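Local coordinates for SusD superfamily protein (Bacteroides vulgatus ATCC 8482, PDB 3JQ0), which is a SusD-family protein of the outer membrane, of uncharacterised specificity, that probably binds glycans or other nutrients at the cell surface for uptake, at residues Thr185-Gly190 / Pro360-Ala365; Glu385-Arg390 / Lys397-His402. One frame throughout, in Å; residues are numbered along the deposited sequence.

Overall arrangement
Contact 1 lies in the core, its centre about 10 Å from the centre of the chain, and joins helix 182-199 to the end of strand 359-363 across 169 intervening residues. Contact 2, also buried but peripheral, about 24 Å from the chain centre, brings together two successive helices, 383-394 and 396-401. Helix 364-377 starts within contact 1 and is followed by helix 383-394 of contact 2; Ala365 CB and Val389 CG2 pack at 4.2 Å, although the contact centres are about 23 Å apart. Each contact turns on one aromatic ring: a methionine side chain lies over a face of Tyr362, whereas Phe399 meets Asn387 at its edge and the aliphatic base of Arg390 obliquely.

Contact 1 (Thr185-Gly190 / Pro360-Ala365); sequences TQMLKG and PIYRYA
Met187, on helix 182-199, faces Tyr362 at the corner within strand 359-363, and their CA atoms, 7.3 Å apart, mark the closest approach of the two backbone segments. Met187, present as selenomethionine, lies over one face of the tyrosine ring. Its CB stands 3.6 Å from the centroid of the Tyr362 ring and only 9° off the normal, a nearly axial CH-pi contact. Bends at chi2 and chi3 fold the rest of the chain back, so that Met187 CE reaches Tyr362 CD1 at 3.7 Å. The selenium itself sits obliquely, with Met187 SE 5.3 Å from the Tyr362 centroid and 27° off the normal, a Met-aromatic contact beside the CH-pi one. Ile361 CG2 lies over the opposite face, 4.1 Å above the plane of Tyr362, so the ring is sandwiched between aliphatic groups. With CG anti to the carbonyl carbon (chi1 -65°), Tyr362 stretches toward the helix, and its OH comes within 3.4 Å of Leu188 CA and 3.6 Å of Leu188 CB. These are van der Waals contacts of the hydroxyl oxygen; the hydroxyl is satisfied by a hydrogen bond to Glu191 OE1, about one turn further along the same helix, which fixes the outer end of the ring. Ile361 and Tyr362 form a classic beta bulge in strand 359-363, both facing Phe245 of the antiparallel strand 243-247, and Arg363, at the N-cap position of helix 364-377, forms salt bridges with Glu242, Glu441 and Glu445. Helix 97-122 closes one side of the cluster, with Tyr113 against Ile361 and Tyr362 and with Ala112 and Phe116 against Leu188, while Val217 of helix 204-217 and Ile244 of strand 243-247 pack on Met187.

Contact 2 (Glu385-Arg390 / Lys397-His402); sequences EINAVR and KYFNEH
Between 385-390 and 397-402 the nearest CA atoms are those of Arg390 and Phe399, 7.7 Å apart, on consecutive helices 383-394 and 396-401 that are parted by a single residue. Phe399 spans the gap: with CG anti to the backbone N (chi1 -178°), its ring reaches out from the second helix toward the first. The rim meets Asn387, whose CB and OD1 each lie 3.9 Å from Phe399 CZ. The amide carbon is in the plane of the ring, at its edge, and the amide and ring planes are turned 66° apart. Arg390 approaches obliquely, through its CB, 3.9 Å from Phe399 CE1, and its extended chain then carries the guanidinium away from the phenyl ring. The polar ends of both residues are engaged by others: Asn387 OD1 accepts a hydrogen bond from Tyr408 N, and Arg390 forms salt bridges with Glu437 and Asp426. Phe399 also touches Ala407. The contact thus rests on van der Waals packing, with the amide of Asn387 at the ring edge and the aliphatic base of Arg390 oblique to the ring, while the amide oxygen and the guanidinium tie helix 383-394 to other parts of the chain.

Contact 1 (Thr185-Gly190 / Pro360-Ala365)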
loop_
_atom_site.group_PDB
_atom_site.type_symbol
_atom_site.label_atom_id
_atom_site.label_comp_id
_atom_site.label_asym_id
_atom_site.label_seq_id
_atom_site.Cartn_x
_atom_site.Cartn_y
_atom_site.Cartn_z
ATOM N N THR A 185 10.097 1.455 -11.438
ATOM C CA THR A 185 10.867 0.211 -11.603
ATOM C C THR A 185 11.963 0.099 -10.525
ATOM O O THR A 185 12.166 -1.001 -9.999
ATOM C CB THR A 185 11.461 0.098 -13.006
ATOM O OG1 THR A 185 10.363 -0.134 -13.865
ATOM C CG2 THR A 185 12.450 -1.072 -13.107
ATOM N N GLN A 186 12.676 1.164 -10.192
ATOM C CA GLN A 186 13.699 1.081 -9.148
ATOM C C GLN A 186 13.109 0.790 -7.760
ATOM O O GLN A 186 13.684 0.025 -7.015
ATOM C CB GLN A 186 14.593 2.309 -9.125
ATOM C CG GLN A 186 15.401 2.474 -10.404
ATOM C CD GLN A 186 16.303 1.294 -10.664
ATOM O OE1 GLN A 186 17.157 0.942 -9.825
ATOM N NE2 GLN A 186 16.125 0.670 -11.824
HETATM N N MSE A 187 11.928 1.359 -7.449
HETATM C CA MSE A 187 11.242 1.019 -6.208
HETATM C C MSE A 187 10.928 -0.468 -6.174
HETATM O O MSE A 187 11.183 -1.158 -5.176
HETATM C CB MSE A 187 9.934 1.817 -6.076
HETATM C CG MSE A 187 10.071 3.242 -5.573
HETATM SE SE MSE A 187 10.842 3.403 -3.809
HETATM C CE MSE A 187 9.553 2.469 -2.795
ATOM N N LEU A 188 10.324 -0.987 -7.230
ATOM C CA LEU A 188 9.950 -2.390 -7.296
ATOM C C LEU A 188 11.203 -3.263 -7.213
ATOM O O LEU A 188 11.215 -4.292 -6.538
ATOM C CB LEU A 188 9.196 -2.651 -8.589
ATOM C CG LEU A 188 8.907 -4.120 -8.881
ATOM C CD1 LEU A 188 8.020 -4.753 -7.813
ATOM C CD2 LEU A 188 8.275 -4.251 -10.274
ATOM N N LYS A 189 12.263 -2.849 -7.880
ATOM C CA LYS A 189 13.542 -3.585 -7.818
ATOM C C LYS A 189 14.038 -3.673 -6.371
ATOM O O LYS A 189 14.458 -4.735 -5.900
ATOM C CB LYS A 189 14.554 -2.900 -8.715
ATOM C CG LYS A 189 15.890 -3.654 -8.797
ATOM C CD LYS A 189 16.854 -3.022 -9.768
ATOM C CE LYS A 189 18.112 -3.825 -9.957
ATOM N NZ LYS A 189 19.078 -3.117 -10.868
ATOM N N GLY A 190 14.000 -2.556 -5.655
ATOM C CA GLY A 190 14.414 -2.577 -4.267
ATOM C C GLY A 190 13.553 -3.540 -3.452
ATOM O O GLY A 190 14.080 -4.342 -2.646
ATOM N N PRO A 360 -1.863 6.524 -3.682
ATOM C CA PRO A 360 -0.411 6.335 -3.882
ATOM C C PRO A 360 -0.030 4.864 -3.839
ATOM O O PRO A 360 -0.529 4.121 -3.005
ATOM C CB PRO A 360 0.207 7.085 -2.691
ATOM C CG PRO A 360 -0.865 8.003 -2.173
ATOM C CD PRO A 360 -2.157 7.265 -2.438
ATOM N N ILE A 361 0.881 4.481 -4.721
ATOM C CA ILE A 361 1.520 3.153 -4.733
ATOM C C ILE A 361 2.913 3.262 -4.157
ATOM O O ILE A 361 3.296 2.541 -3.222
ATOM C CB ILE A 361 1.494 2.506 -6.133
ATOM C CG1 ILE A 361 0.054 2.288 -6.621
ATOM C CG2 ILE A 361 2.315 1.226 -6.154
ATOM C CD1 ILE A 361 -0.731 1.295 -5.829
ATOM N N TYR A 362 3.718 4.143 -4.747
ATOM C CA TYR A 362 5.079 4.426 -4.255
ATOM C C TYR A 362 5.245 5.900 -3.973
ATOM O O TYR A 362 5.109 6.715 -4.911
ATOM C CB TYR A 362 6.148 3.969 -5.236
ATOM C CG TYR A 362 6.249 2.480 -5.476
ATOM C CD1 TYR A 362 6.301 1.577 -4.404
ATOM C CD2 TYR A 362 6.335 1.975 -6.750
ATOM C CE1 TYR A 362 6.489 0.229 -4.618
ATOM C CE2 TYR A 362 6.518 0.606 -6.973
ATOM C CZ TYR A 362 6.582 -0.272 -5.894
ATOM O OH TYR A 362 6.788 -1.613 -6.165
ATOM N N ARG A 363 5.577 6.217 -2.723
ATOM C CA ARG A 363 5.857 7.563 -2.237
ATOM C C ARG A 363 7.292 7.715 -1.836
ATOM O O ARG A 363 7.925 6.716 -1.423
ATOM C CB ARG A 363 4.963 7.850 -0.894
ATOM C CG ARG A 363 3.531 8.012 -1.141
ATOM C CD ARG A 363 2.852 8.701 -0.102
ATOM N NE ARG A 363 2.570 7.990 1.132
ATOM C CZ ARG A 363 3.075 8.296 2.312
ATOM N NH1 ARG A 363 4.086 9.127 2.492
ATOM N NH2 ARG A 363 2.536 7.722 3.374
ATOM N N TYR A 364 7.818 8.940 -1.822
ATOM C CA TYR A 364 9.197 9.124 -1.431
ATOM C C TYR A 364 9.476 8.661 0.026
ATOM O O TYR A 364 10.555 8.132 0.283
ATOM C CB TYR A 364 9.660 10.550 -1.658
ATOM C CG TYR A 364 11.148 10.715 -1.522
ATOM C CD1 TYR A 364 12.003 10.132 -2.427
ATOM C CD2 TYR A 364 11.724 11.446 -0.500
ATOM C CE1 TYR A 364 13.372 10.272 -2.309
ATOM C CE2 TYR A 364 13.087 11.608 -0.387
ATOM C CZ TYR A 364 13.913 11.020 -1.293
ATOM O OH TYR A 364 15.280 11.123 -1.218
ATOM N N ALA A 365 8.531 8.807 0.961
ATOM C CA ALA A 365 8.789 8.286 2.311
ATOM C C ALA A 365 9.033 6.779 2.264
ATOM O O ALA A 365 9.732 6.237 3.120
ATOM C CB ALA A 365 7.662 8.612 3.273
#

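Contact 2 (Glu385-Arg390 / Lys397-His402)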
loop_
_atom_site.group_PDB
_atom_site.type_symbol
_atom_site.label_atom_id
_atom_site.label_comp_id
_atom_site.label_asym_id
_atom_site.label_seq_id
_atom_site.Cartn_x
_atom_site.Cartn_y
_atom_site.Cartn_z
ATOM N N GLU A 385 17.446 8.490 7.295
ATOM C CA GLU A 385 16.206 8.161 6.635
ATOM C C GLU A 385 15.020 8.162 7.606
ATOM O O GLU A 385 13.967 8.771 7.348
ATOM C CB GLU A 385 16.283 6.796 5.951
ATOM C CG GLU A 385 17.177 6.701 4.763
ATOM C CD GLU A 385 18.656 6.583 5.078
ATOM O OE1 GLU A 385 18.998 6.263 6.221
ATOM O OE2 GLU A 385 19.445 6.735 4.140
ATOM N N ILE A 386 15.208 7.531 8.753
ATOM C CA ILE A 386 14.146 7.479 9.747
ATOM C C ILE A 386 13.797 8.893 10.207
ATOM O O ILE A 386 12.636 9.267 10.297
ATOM C CB ILE A 386 14.489 6.556 10.946
ATOM C CG1 ILE A 386 14.736 5.121 10.465
ATOM C CG2 ILE A 386 13.429 6.648 12.011
ATOM C CD1 ILE A 386 15.291 4.184 11.527
ATOM N N ASN A 387 14.825 9.676 10.544
ATOM C CA ASN A 387 14.577 11.019 11.060
ATOM C C ASN A 387 14.089 11.991 10.003
ATOM O O ASN A 387 13.399 12.939 10.378
ATOM C CB ASN A 387 15.787 11.551 11.840
ATOM C CG ASN A 387 15.852 10.954 13.205
ATOM O OD1 ASN A 387 14.849 10.560 13.772
ATOM N ND2 ASN A 387 17.063 10.878 13.793
ATOM N N ALA A 388 14.368 11.780 8.712
ATOM C CA ALA A 388 13.778 12.654 7.680
ATOM C C ALA A 388 12.248 12.459 7.716
ATOM O O ALA A 388 11.496 13.426 7.637
ATOM C CB ALA A 388 14.350 12.297 6.298
ATOM N N VAL A 389 11.794 11.220 7.791
ATOM C CA VAL A 389 10.387 10.894 7.848
ATOM C C VAL A 389 9.756 11.426 9.146
ATOM O O VAL A 389 8.663 12.038 9.147
ATOM C CB VAL A 389 10.120 9.425 7.598
ATOM C CG1 VAL A 389 8.637 9.097 7.769
ATOM C CG2 VAL A 389 10.597 9.028 6.223
ATOM N N ARG A 390 10.417 11.211 10.285
ATOM C CA ARG A 390 9.901 11.733 11.548
ATOM C C ARG A 390 9.833 13.245 11.590
ATOM O O ARG A 390 8.856 13.815 12.062
ATOM C CB ARG A 390 10.713 11.210 12.745
ATOM C CG ARG A 390 10.609 9.727 12.965
ATOM C CD ARG A 390 11.320 9.248 14.204
ATOM N NE ARG A 390 11.100 7.824 14.393
ATOM C CZ ARG A 390 11.515 7.134 15.436
ATOM N NH1 ARG A 390 12.172 7.740 16.418
ATOM N NH2 ARG A 390 11.376 5.834 15.484
ATOM N N LYS A 397 9.851 22.398 13.563
ATOM C CA LYS A 397 9.903 23.153 14.794
ATOM C C LYS A 397 9.818 22.227 16.022
ATOM O O LYS A 397 10.675 22.261 16.916
ATOM C CB LYS A 397 8.802 24.220 14.836
ATOM C CG LYS A 397 8.859 25.107 16.050
ATOM C CD LYS A 397 7.728 26.120 16.096
ATOM C CE LYS A 397 7.756 27.014 17.324
ATOM N NZ LYS A 397 8.748 28.039 16.926
ATOM N N TYR A 398 8.789 21.413 16.082
ATOM C CA TYR A 398 8.607 20.520 17.192
ATOM C C TYR A 398 9.690 19.473 17.224
ATOM O O TYR A 398 10.222 19.148 18.282
ATOM C CB TYR A 398 7.232 19.871 17.105
ATOM C CG TYR A 398 6.888 19.040 18.295
ATOM C CD1 TYR A 398 7.277 17.716 18.392
ATOM C CD2 TYR A 398 6.196 19.584 19.362
ATOM C CE1 TYR A 398 6.994 16.965 19.539
ATOM C CE2 TYR A 398 5.879 18.845 20.499
ATOM C CZ TYR A 398 6.281 17.547 20.582
ATOM O OH TYR A 398 5.990 16.825 21.709
ATOM N N PHE A 399 10.044 18.917 16.084
ATOM C CA PHE A 399 11.071 17.870 16.019
ATOM C C PHE A 399 12.371 18.390 16.641
ATOM O O PHE A 399 12.978 17.716 17.477
ATOM C CB PHE A 399 11.268 17.464 14.577
ATOM C CG PHE A 399 12.270 16.367 14.394
ATOM C CD1 PHE A 399 11.914 15.062 14.552
ATOM C CD2 PHE A 399 13.587 16.675 14.062
ATOM C CE1 PHE A 399 12.907 14.019 14.413
ATOM C CE2 PHE A 399 14.564 15.692 13.902
ATOM C CZ PHE A 399 14.210 14.397 14.037
ATOM N N ASN A 400 12.794 19.566 16.228
ATOM C CA ASN A 400 14.067 20.120 16.704
ATOM C C ASN A 400 14.077 20.438 18.177
ATOM O O ASN A 400 15.152 20.478 18.760
ATOM C CB ASN A 400 14.449 21.342 15.864
ATOM C CG ASN A 400 14.912 20.961 14.436
ATOM O OD1 ASN A 400 15.322 19.831 14.191
ATOM N ND2 ASN A 400 14.803 21.912 13.477
ATOM N N GLU A 401 12.909 20.676 18.764
ATOM C CA GLU A 401 12.771 20.971 20.162
ATOM C C GLU A 401 12.671 19.693 20.996
ATOM O O GLU A 401 12.806 19.746 22.219
ATOM C CB GLU A 401 11.488 21.789 20.420
ATOM C CG GLU A 401 11.355 23.207 19.921
ATOM C CD GLU A 401 9.813 23.772 19.860
ATOM O OE1 GLU A 401 8.694 23.032 19.785
ATOM O OE2 GLU A 401 9.738 25.043 19.813
ATOM N N HIS A 402 12.353 18.558 20.365
ATOM C CA HIS A 402 12.038 17.332 21.117
ATOM C C HIS A 402 12.814 16.110 20.631
ATOM O O HIS A 402 12.350 14.971 20.800
ATOM C CB HIS A 402 10.525 17.035 21.091
ATOM C CG HIS A 402 9.727 18.094 21.770
ATOM N ND1 HIS A 402 9.503 18.138 23.130
ATOM C CD2 HIS A 402 9.157 19.202 21.255
ATOM C CE1 HIS A 402 8.790 19.215 23.411
ATOM N NE2 HIS A 402 8.557 19.868 22.299
#